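Local coordinates for Card1 endonuclease domain-containing protein (Vibrio cholerae, PDB 1XMX), which is of unknown function but may bind nucleic acid and carries a Card1-like endonuclease domain of the PDDEXK clan, at residues A[171-176]-A[222-227]; A[175-180]-A[186-191]; A[192-197]-A[204-209]; A[197-202]-A[244-249]. All blocks are in the same frame, centred on the assembly; numbering follows the deposited sequence.

Contact 1 (A[171-176]-A[222-227]); sequences YQLGER and LSDLVE
Leu173 reaches out from helix 171-176 and lodges its forked end between Asp224 and Leu225 of helix 222-227. The tight point is its CD2 branch. This methyl sits 3.3 Å from Asp224 CB, so it presses on the root of the acidic side chain and not on its carboxylate. The other branch is more relaxed, with Leu173 CD1 4.0 Å from Leu225 CD2. Leu225 starts out away from the facing helix and only its end turns back, meeting Leu173 at about a right angle. Leu173 has a chi1 of -106°, well off a staggered value, which fits the close approach of its CD2 to Asp224 CB. The backbones approach to 7.2 Å between Leu173 CA and Asp224 CA. Helix 216-227 is the third helix of what looks like a winged-helix fold, and helix 164-179 packs against it from the preceding sequence. Phe248, Ala228 and Ile230 also touch Leu173. The carboxylate of Asp224 has its polar partner in Trp177, one turn on from Leu173. The solvent side is looser. Arg176 is exposed there, and its NE stays 6.2 Å from Asp224 OD1, with no contact between the charged atoms.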
# COMPACT_ATOMS: atom_id res chain seq x y z
N TYR A 171 -2.21 22.50 -2.46
CA TYR A 171 -0.85 22.02 -2.25
C TYR A 171 0.05 23.05 -1.54
O TYR A 171 0.80 22.75 -0.57
CB TYR A 171 -0.22 21.60 -3.59
CG TYR A 171 1.26 21.40 -3.47
CD1 TYR A 171 1.78 20.23 -2.91
CD2 TYR A 171 2.15 22.41 -3.88
CE1 TYR A 171 3.16 20.03 -2.80
CE2 TYR A 171 3.55 22.23 -3.76
CZ TYR A 171 4.04 21.05 -3.21
OH TYR A 171 5.41 20.87 -3.09
N GLN A 172 0.01 24.28 -2.02
CA GLN A 172 0.90 25.26 -1.47
C GLN A 172 0.42 25.63 -0.04
O GLN A 172 1.21 25.90 0.86
CB GLN A 172 0.99 26.46 -2.41
CG GLN A 172 1.39 26.09 -3.83
CD GLN A 172 1.60 27.31 -4.73
OE1 GLN A 172 0.98 28.34 -4.54
NE2 GLN A 172 2.50 27.17 -5.73
N LEU A 173 -0.89 25.63 0.18
CA LEU A 173 -1.39 25.90 1.51
C LEU A 173 -0.85 24.85 2.49
O LEU A 173 -0.40 25.17 3.59
CB LEU A 173 -2.93 25.87 1.51
CG LEU A 173 -3.73 27.16 1.61
CD1 LEU A 173 -5.17 26.79 1.80
CD2 LEU A 173 -3.27 28.04 2.77
N GLY A 174 -0.89 23.59 2.07
CA GLY A 174 -0.40 22.49 2.89
C GLY A 174 1.07 22.61 3.22
O GLY A 174 1.46 22.37 4.35
N GLU A 175 1.89 22.96 2.23
CA GLU A 175 3.33 23.23 2.42
C GLU A 175 3.55 24.28 3.56
O GLU A 175 4.44 24.14 4.40
CB GLU A 175 3.96 23.84 1.15
CG GLU A 175 4.32 22.95 -0.08
CD GLU A 175 5.17 23.76 -1.15
OE1 GLU A 175 4.78 24.90 -1.53
OE2 GLU A 175 6.24 23.30 -1.63
N ARG A 176 2.76 25.34 3.53
CA ARG A 176 2.93 26.42 4.49
C ARG A 176 2.62 25.92 5.85
O ARG A 176 3.30 26.26 6.80
CB ARG A 176 1.97 27.59 4.27
CG ARG A 176 1.93 28.23 2.87
CD ARG A 176 3.23 28.69 2.43
NE ARG A 176 3.89 29.67 3.29
CZ ARG A 176 5.06 29.45 3.90
NH1 ARG A 176 5.70 28.25 3.78
NH2 ARG A 176 5.60 30.42 4.65
N LEU A 222 -7.02 31.85 8.68
CA LEU A 222 -8.16 32.40 7.94
C LEU A 222 -7.66 33.22 6.74
O LEU A 222 -8.18 33.13 5.63
CB LEU A 222 -9.02 33.30 8.84
CG LEU A 222 -9.61 32.49 10.00
CD1 LEU A 222 -10.52 33.31 10.82
CD2 LEU A 222 -10.32 31.28 9.50
N SER A 223 -6.64 34.01 6.95
CA SER A 223 -6.21 34.83 5.83
C SER A 223 -5.48 33.99 4.74
O SER A 223 -5.42 34.41 3.59
CB SER A 223 -5.38 36.00 6.32
OG SER A 223 -4.26 35.41 6.91
N ASP A 224 -4.96 32.81 5.09
CA ASP A 224 -4.41 31.90 4.08
C ASP A 224 -5.52 31.31 3.22
O ASP A 224 -5.39 31.20 1.99
CB ASP A 224 -3.65 30.73 4.71
CG ASP A 224 -2.33 31.13 5.31
OD1 ASP A 224 -1.65 32.04 4.79
OD2 ASP A 224 -1.95 30.50 6.33
N LEU A 225 -6.58 30.88 3.87
CA LEU A 225 -7.78 30.44 3.19
C LEU A 225 -8.27 31.53 2.24
O LEU A 225 -8.64 31.23 1.10
CB LEU A 225 -8.90 30.11 4.18
CG LEU A 225 -8.46 29.03 5.18
CD1 LEU A 225 -9.58 28.79 6.15
CD2 LEU A 225 -8.05 27.78 4.46
N VAL A 226 -8.28 32.76 2.69
CA VAL A 226 -8.74 33.89 1.86
C VAL A 226 -7.82 34.12 0.65
O VAL A 226 -8.28 34.18 -0.48
CB VAL A 226 -8.98 35.18 2.69
CG1 VAL A 226 -9.31 36.42 1.83
CG2 VAL A 226 -10.13 34.96 3.68
N GLU A 227 -6.53 34.27 0.89
CA GLU A 227 -5.57 34.43 -0.19
C GLU A 227 -5.69 33.29 -1.24
O GLU A 227 -5.64 33.53 -2.46
CB GLU A 227 -4.17 34.49 0.37
CG GLU A 227 -3.17 34.87 -0.67
CD GLU A 227 -1.78 35.09 -0.12
OE1 GLU A 227 -1.62 35.91 0.79
OE2 GLU A 227 -0.84 34.48 -0.64

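Contact 2 (A[175-180]-A[186-191]); sequences ERWASN and PGLATL
Leu188 lays a methyl over one face of the Trp177 indole. Its CD2 lies 4.1 Å from the centroid of the six-membered ring and 21° off the ring normal, a CH-pi contact displaced toward the rim. The nearest ring atom is Trp177 CE3, at 3.9 Å from Leu188 CD2. Leu191, one turn further along helix 181-201, meets the same ring obliquely, with its CD2 4.1 Å from Trp177 CH2. Its CG is anti to the backbone N (chi1 -169°), which swings the branch to the far end of the indole. The same ring also meets Trp253 edge-to-face and Phe248 at a slant. Asp224 OD2 accepts a hydrogen bond from Trp177 NE1, which limits rotation of the ring. Past Trp177, in the last turn, Glu175 O accepts from both Ser179 N and Ser179 OG, which come from opposite faces of its carbonyl plane. Asn180 ND2 bonds to Arg176 O at 3.0 Å, in the carbonyl plane and on a lone pair. A short turn then leads into helix 181-201, which packs back on helix 164-179 at an angle. Between the helices the contact is apolar, so it probably rests on dispersion and the burial of three large side chains.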
# COMPACT_ATOMS: atom_id res chain seq x y z
N GLU A 175 1.89 22.96 2.23
CA GLU A 175 3.33 23.23 2.42
C GLU A 175 3.55 24.28 3.56
O GLU A 175 4.44 24.14 4.40
CB GLU A 175 3.96 23.84 1.15
CG GLU A 175 4.32 22.95 -0.08
CD GLU A 175 5.17 23.76 -1.15
OE1 GLU A 175 4.78 24.90 -1.53
OE2 GLU A 175 6.24 23.30 -1.63
N ARG A 176 2.76 25.34 3.53
CA ARG A 176 2.93 26.42 4.49
C ARG A 176 2.62 25.92 5.85
O ARG A 176 3.30 26.26 6.80
CB ARG A 176 1.97 27.59 4.27
CG ARG A 176 1.93 28.23 2.87
CD ARG A 176 3.23 28.69 2.43
NE ARG A 176 3.89 29.67 3.29
CZ ARG A 176 5.06 29.45 3.90
NH1 ARG A 176 5.70 28.25 3.78
NH2 ARG A 176 5.60 30.42 4.65
N TRP A 177 1.52 25.20 5.96
CA TRP A 177 1.08 24.74 7.27
C TRP A 177 2.07 23.67 7.78
O TRP A 177 2.47 23.70 8.92
CB TRP A 177 -0.35 24.23 7.22
CG TRP A 177 -1.40 25.36 6.91
CD1 TRP A 177 -1.16 26.72 6.83
CD2 TRP A 177 -2.81 25.18 6.66
NE1 TRP A 177 -2.34 27.39 6.55
CE2 TRP A 177 -3.36 26.48 6.43
CE3 TRP A 177 -3.66 24.06 6.59
CZ2 TRP A 177 -4.72 26.68 6.14
CZ3 TRP A 177 -5.05 24.26 6.29
CH2 TRP A 177 -5.55 25.57 6.09
N ALA A 178 2.51 22.78 6.88
CA ALA A 178 3.41 21.68 7.29
C ALA A 178 4.74 22.25 7.76
O ALA A 178 5.36 21.75 8.67
CB ALA A 178 3.63 20.72 6.11
N SER A 179 5.20 23.29 7.11
CA SER A 179 6.54 23.79 7.39
C SER A 179 6.60 24.77 8.58
O SER A 179 7.68 25.13 9.01
CB SER A 179 7.15 24.43 6.13
OG SER A 179 6.58 25.71 5.91
N ASN A 180 5.44 25.20 9.07
CA ASN A 180 5.34 26.01 10.27
C ASN A 180 4.40 25.29 11.21
O ASN A 180 3.55 25.92 11.83
CB ASN A 180 4.72 27.37 9.90
CG ASN A 180 5.62 28.18 9.01
OD1 ASN A 180 6.70 28.55 9.42
ND2 ASN A 180 5.20 28.41 7.77
N PRO A 186 -2.15 25.19 17.69
CA PRO A 186 -3.41 25.65 18.31
C PRO A 186 -4.44 26.23 17.34
O PRO A 186 -5.63 25.99 17.48
CB PRO A 186 -2.94 26.75 19.28
CG PRO A 186 -1.55 26.28 19.65
CD PRO A 186 -0.96 25.71 18.40
N GLY A 187 -3.98 26.99 16.38
CA GLY A 187 -4.85 27.58 15.41
C GLY A 187 -5.55 26.56 14.54
O GLY A 187 -6.69 26.81 14.11
N LEU A 188 -4.88 25.43 14.24
CA LEU A 188 -5.45 24.44 13.35
C LEU A 188 -6.49 23.58 14.06
O LEU A 188 -7.49 23.18 13.45
CB LEU A 188 -4.37 23.61 12.65
CG LEU A 188 -3.84 24.25 11.36
CD1 LEU A 188 -2.56 23.63 10.92
CD2 LEU A 188 -4.90 24.23 10.25
N ALA A 189 -6.26 23.32 15.34
CA ALA A 189 -7.28 22.84 16.23
C ALA A 189 -8.57 23.69 16.24
O ALA A 189 -9.70 23.14 16.21
CB ALA A 189 -6.73 22.74 17.66
N THR A 190 -8.44 25.02 16.30
CA THR A 190 -9.66 25.84 16.31
C THR A 190 -10.35 25.80 14.96
O THR A 190 -11.57 25.80 14.90
CB THR A 190 -9.36 27.29 16.63
OG1 THR A 190 -8.55 27.34 17.83
CG2 THR A 190 -10.70 28.09 16.86
N LEU A 191 -9.56 25.82 13.88
CA LEU A 191 -10.08 25.70 12.51
C LEU A 191 -10.77 24.35 12.29
O LEU A 191 -11.86 24.28 11.68
CB LEU A 191 -8.93 25.83 11.49
CG LEU A 191 -9.45 25.99 10.06
CD1 LEU A 191 -10.54 27.06 9.90
CD2 LEU A 191 -8.32 26.22 9.06

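Contact 3 (A[192-197]-A[204-209]); sequences NYLATT and LDVELS
Leu194 and Thr197 of helix 192-197 pack on Val206 and Leu208, where the first strand of a small antiparallel sheet passes the helix. Helix, strand 205-207, helices 210-213 and 216-227, then the hairpin 231-234 and 237-240, follow the order of a winged-helix domain. The second segment begins at Leu204, whose backbone bonds to Phe240 and starts the pairing with strand 237-240. The CB of Asp205 lies on the side away from the helix. Val206 then turns toward it. Its CG2, anti to the backbone N, points at the helix and meets Thr197 CG2 at 3.8 Å. The same methyl lies 4.1 Å from Leu194 CD2. The second branch, CG1, sits 4.1 Å from Leu194 CB. Thr197 can offer its methyl because its hydroxyl is used on its own helix. Thr197 OG1 donates to Tyr193 O from 35° above the carbonyl plane, while Thr197 N reaches that oxygen from the opposite face. At Glu207 the CB is again on the far side. Leu208, past the strand, brings its end back to the helix and crosses Leu194 at about a right angle. Leu208 CD1 rests against the fork of Leu194, 3.8 Å from CD2 and 3.9 Å from CD1. Leu218 touches both leucines. Ser209 is the N-cap of the next helix, and Gln212 OE1 takes a bond from its backbone N.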
# COMPACT_ATOMS: atom_id res chain seq x y z
N ASN A 192 -10.14 23.29 12.80
CA ASN A 192 -10.79 21.98 12.82
C ASN A 192 -12.15 21.99 13.52
O ASN A 192 -13.11 21.46 12.99
CB ASN A 192 -9.91 20.92 13.45
CG ASN A 192 -10.66 19.64 13.70
OD1 ASN A 192 -10.91 18.85 12.77
ND2 ASN A 192 -11.04 19.41 14.95
N TYR A 193 -12.24 22.58 14.71
CA TYR A 193 -13.55 22.72 15.38
C TYR A 193 -14.59 23.53 14.52
O TYR A 193 -15.74 23.11 14.38
CB TYR A 193 -13.39 23.31 16.79
CG TYR A 193 -14.69 23.84 17.35
CD1 TYR A 193 -15.55 23.02 18.10
CD2 TYR A 193 -15.08 25.15 17.10
CE1 TYR A 193 -16.74 23.54 18.61
CE2 TYR A 193 -16.28 25.65 17.57
CZ TYR A 193 -17.08 24.85 18.32
OH TYR A 193 -18.26 25.41 18.76
N LEU A 194 -14.17 24.64 13.92
CA LEU A 194 -15.02 25.42 13.01
C LEU A 194 -15.45 24.61 11.78
O LEU A 194 -16.63 24.57 11.44
CB LEU A 194 -14.33 26.72 12.55
CG LEU A 194 -13.98 27.78 13.63
CD1 LEU A 194 -13.00 28.80 13.05
CD2 LEU A 194 -15.19 28.53 14.13
N ALA A 195 -14.51 23.96 11.11
CA ALA A 195 -14.88 23.07 9.98
C ALA A 195 -15.87 21.97 10.42
O ALA A 195 -16.80 21.66 9.71
CB ALA A 195 -13.63 22.46 9.33
N THR A 196 -15.66 21.41 11.60
CA THR A 196 -16.53 20.37 12.13
C THR A 196 -17.96 20.87 12.41
O THR A 196 -18.93 20.15 12.16
CB THR A 196 -15.93 19.77 13.37
OG1 THR A 196 -14.69 19.12 13.01
CG2 THR A 196 -16.87 18.76 14.02
N THR A 197 -18.07 22.09 12.93
CA THR A 197 -19.38 22.75 13.11
C THR A 197 -20.16 22.88 11.78
O THR A 197 -21.38 22.59 11.73
CB THR A 197 -19.21 24.11 13.77
OG1 THR A 197 -18.75 23.91 15.11
CG2 THR A 197 -20.53 24.88 13.88
N LEU A 204 -21.62 25.72 4.90
CA LEU A 204 -20.25 26.01 4.57
C LEU A 204 -19.83 27.27 5.26
O LEU A 204 -18.73 27.74 5.05
CB LEU A 204 -20.04 26.08 3.07
CG LEU A 204 -20.35 24.78 2.34
CD1 LEU A 204 -20.47 25.02 0.83
CD2 LEU A 204 -19.24 23.74 2.65
N ASP A 205 -20.70 27.76 6.13
CA ASP A 205 -20.43 28.98 6.88
C ASP A 205 -20.62 28.78 8.37
O ASP A 205 -21.29 27.86 8.78
CB ASP A 205 -21.15 30.23 6.32
CG ASP A 205 -22.64 30.15 6.39
OD1 ASP A 205 -23.20 30.49 7.44
OD2 ASP A 205 -23.28 29.82 5.37
N VAL A 206 -19.90 29.57 9.15
CA VAL A 206 -19.86 29.47 10.58
C VAL A 206 -19.41 30.83 11.12
O VAL A 206 -18.50 31.48 10.59
CB VAL A 206 -18.92 28.30 11.07
CG1 VAL A 206 -17.45 28.49 10.59
CG2 VAL A 206 -18.96 28.15 12.59
N GLU A 207 -20.13 31.32 12.12
CA GLU A 207 -19.79 32.59 12.77
C GLU A 207 -18.87 32.30 13.95
O GLU A 207 -19.16 31.44 14.78
CB GLU A 207 -21.04 33.31 13.29
CG GLU A 207 -20.82 34.85 13.51
CD GLU A 207 -22.10 35.55 14.04
OE1 GLU A 207 -22.96 34.86 14.65
OE2 GLU A 207 -22.22 36.79 13.83
N LEU A 208 -17.76 33.01 13.99
CA LEU A 208 -16.80 32.85 15.08
C LEU A 208 -17.25 33.66 16.29
O LEU A 208 -17.79 34.81 16.13
CB LEU A 208 -15.42 33.33 14.61
CG LEU A 208 -14.57 32.38 13.74
CD1 LEU A 208 -15.20 31.96 12.41
CD2 LEU A 208 -13.22 32.97 13.51
N SER A 209 -17.00 33.12 17.48
CA SER A 209 -17.26 33.88 18.71
C SER A 209 -16.32 35.05 18.74
O SER A 209 -15.37 35.08 17.96
CB SER A 209 -16.99 33.02 19.94
OG SER A 209 -15.64 32.55 19.91

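Contact 4 (A[197-202]-A[244-249])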
# COMPACT_ATOMS: atom_id res chain seq x y z
N THR A 197 -18.07 22.09 12.93
CA THR A 197 -19.38 22.75 13.11
C THR A 197 -20.16 22.88 11.78
O THR A 197 -21.38 22.59 11.73
CB THR A 197 -19.21 24.11 13.77
OG1 THR A 197 -18.75 23.91 15.11
CG2 THR A 197 -20.53 24.88 13.88
N CYS A 198 -19.45 23.28 10.72
CA CYS A 198 -20.02 23.37 9.38
C CYS A 198 -20.46 21.98 8.93
O CYS A 198 -21.57 21.85 8.45
CB CYS A 198 -19.00 23.90 8.34
SG CYS A 198 -18.42 25.55 8.63
N ARG A 199 -19.59 20.98 9.04
CA ARG A 199 -19.95 19.61 8.71
C ARG A 199 -21.23 19.13 9.42
O ARG A 199 -22.14 18.63 8.76
CB ARG A 199 -18.83 18.61 9.01
CG ARG A 199 -19.11 17.29 8.30
CD ARG A 199 -18.13 16.16 8.62
NE ARG A 199 -18.05 15.88 10.05
CZ ARG A 199 -17.05 16.25 10.83
NH1 ARG A 199 -16.01 16.94 10.34
NH2 ARG A 199 -17.09 15.94 12.12
N LYS A 200 -21.28 19.27 10.74
CA LYS A 200 -22.44 18.84 11.51
C LYS A 200 -23.71 19.62 11.18
O LYS A 200 -24.81 19.09 11.32
CB LYS A 200 -22.18 18.93 13.01
CG LYS A 200 -21.08 17.98 13.47
CD LYS A 200 -20.82 18.07 14.96
CE LYS A 200 -19.85 16.97 15.35
NZ LYS A 200 -19.81 16.91 16.83
N GLU A 201 -23.56 20.87 10.75
CA GLU A 201 -24.71 21.70 10.46
C GLU A 201 -25.13 21.60 9.01
O GLU A 201 -26.20 22.11 8.64
CB GLU A 201 -24.35 23.13 10.75
CG GLU A 201 -23.80 23.26 12.09
CD GLU A 201 -24.78 23.88 12.98
OE1 GLU A 201 -25.79 23.21 13.28
OE2 GLU A 201 -24.54 25.06 13.34
N GLN A 202 -24.28 20.92 8.23
CA GLN A 202 -24.40 20.79 6.79
C GLN A 202 -24.37 22.10 6.04
O GLN A 202 -25.13 22.32 5.12
CB GLN A 202 -25.61 19.94 6.39
CG GLN A 202 -25.58 18.59 7.02
CD GLN A 202 -26.72 17.76 6.56
OE1 GLN A 202 -27.45 18.12 5.62
NE2 GLN A 202 -26.90 16.62 7.22
N GLU A 244 -14.99 20.33 -0.30
CA GLU A 244 -13.57 19.96 -0.37
C GLU A 244 -12.70 20.98 0.37
O GLU A 244 -11.75 20.59 1.02
CB GLU A 244 -13.10 19.80 -1.80
CG GLU A 244 -11.59 19.65 -1.92
CD GLU A 244 -11.07 20.03 -3.33
OE1 GLU A 244 -11.12 21.24 -3.66
OE2 GLU A 244 -10.60 19.14 -4.09
N ALA A 245 -13.05 22.27 0.32
CA ALA A 245 -12.35 23.29 1.13
C ALA A 245 -12.68 23.13 2.60
O ALA A 245 -11.83 23.28 3.45
CB ALA A 245 -12.68 24.70 0.66
N ARG A 246 -13.93 22.85 2.92
CA ARG A 246 -14.25 22.56 4.31
C ARG A 246 -13.50 21.32 4.85
O ARG A 246 -12.95 21.36 5.93
CB ARG A 246 -15.75 22.39 4.52
CG ARG A 246 -16.09 22.05 6.00
CD ARG A 246 -17.27 21.12 6.26
NE ARG A 246 -17.36 19.80 5.60
CZ ARG A 246 -16.76 18.63 5.90
NH1 ARG A 246 -15.82 18.46 6.88
NH2 ARG A 246 -17.11 17.57 5.17
N ARG A 247 -13.47 20.21 4.10
CA ARG A 247 -12.74 19.00 4.53
C ARG A 247 -11.25 19.26 4.70
O ARG A 247 -10.60 18.66 5.57
CB ARG A 247 -12.87 17.88 3.47
CG ARG A 247 -14.08 16.99 3.67
CD ARG A 247 -14.17 15.90 2.56
NE ARG A 247 -15.24 16.23 1.61
CZ ARG A 247 -15.08 16.31 0.29
NH1 ARG A 247 -13.89 16.05 -0.24
NH2 ARG A 247 -16.11 16.63 -0.50
N PHE A 248 -10.73 20.13 3.86
CA PHE A 248 -9.32 20.44 3.81
C PHE A 248 -8.97 21.09 5.11
O PHE A 248 -7.97 20.68 5.73
CB PHE A 248 -9.05 21.40 2.66
CG PHE A 248 -7.60 21.83 2.53
CD1 PHE A 248 -6.67 21.04 1.85
CD2 PHE A 248 -7.18 23.07 3.04
CE1 PHE A 248 -5.33 21.45 1.73
CE2 PHE A 248 -5.85 23.48 2.91
CZ PHE A 248 -4.93 22.67 2.25
N ALA A 249 -9.77 22.09 5.52
CA ALA A 249 -9.56 22.83 6.80
C ALA A 249 -9.91 21.97 7.99
O ALA A 249 -9.47 22.21 9.12
CB ALA A 249 -10.45 24.09 6.84
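The turn that carries Arg246 across to Arg199 is held by Phe248 N, which donates to Glu244 O at 3.1 Å. Arg246 leaves its helix with CG anti to the backbone N, then bends at chi2 and chi3. The bends bring its guanidinium against the Arg199 chain, which crosses it at about a right angle. The flat group is covered on one face by the aliphatic part of Arg199. Arg199 CG stands over its centre, 3.6 Å from Arg246 CZ. Nearer the Arg246 backbone, Arg246 CD packs 3.9 Å from Cys198 CB, and Phe240 also touches both Cys198 and Arg246. The two guanidinium planes stand 73° apart, so the groups do not stack on each other. Instead Arg246 NH1 lies in the plane of the Arg199 guanidinium, at its edge, and is 3.8 Å from Arg199 NH1. The two like charges probably repel mildly. Arg199 is exposed, and its aliphatic carbons make most of the contact. Its helix ends nearby in a Schellman motif, with positive phi at Gln202 and two bonds back into the last turn. The contact thus packs the end of helix 181-201 against the start of helix 243-266, the helix that follows the hairpin of an apparent winged-helix domain.

All four contacts lie at one end of the elongated molecule, their centres 27 to 34 Å from the chain centre. Contacts 1 and 2 share helix 164-179 and have centres 9 Å apart. They join where Leu225 CD2 packs 3.7 Å from Trp177 CH2. Contacts 3 and 4 follow each other on helix 181-201, with centres 8 Å apart. Val206 CG1 lies 3.7 Å from Cys198 SG between them. Phe248 links contact 4 to the other pair. Its CE2 is 3.6 Å from both Leu173 CD1 of contact 1 and Trp177 CZ3 of contact 2. Segment 244-249 falls in the Card1-like endonuclease range, but no active-site residue is identified among these contacts, so that relation stays open.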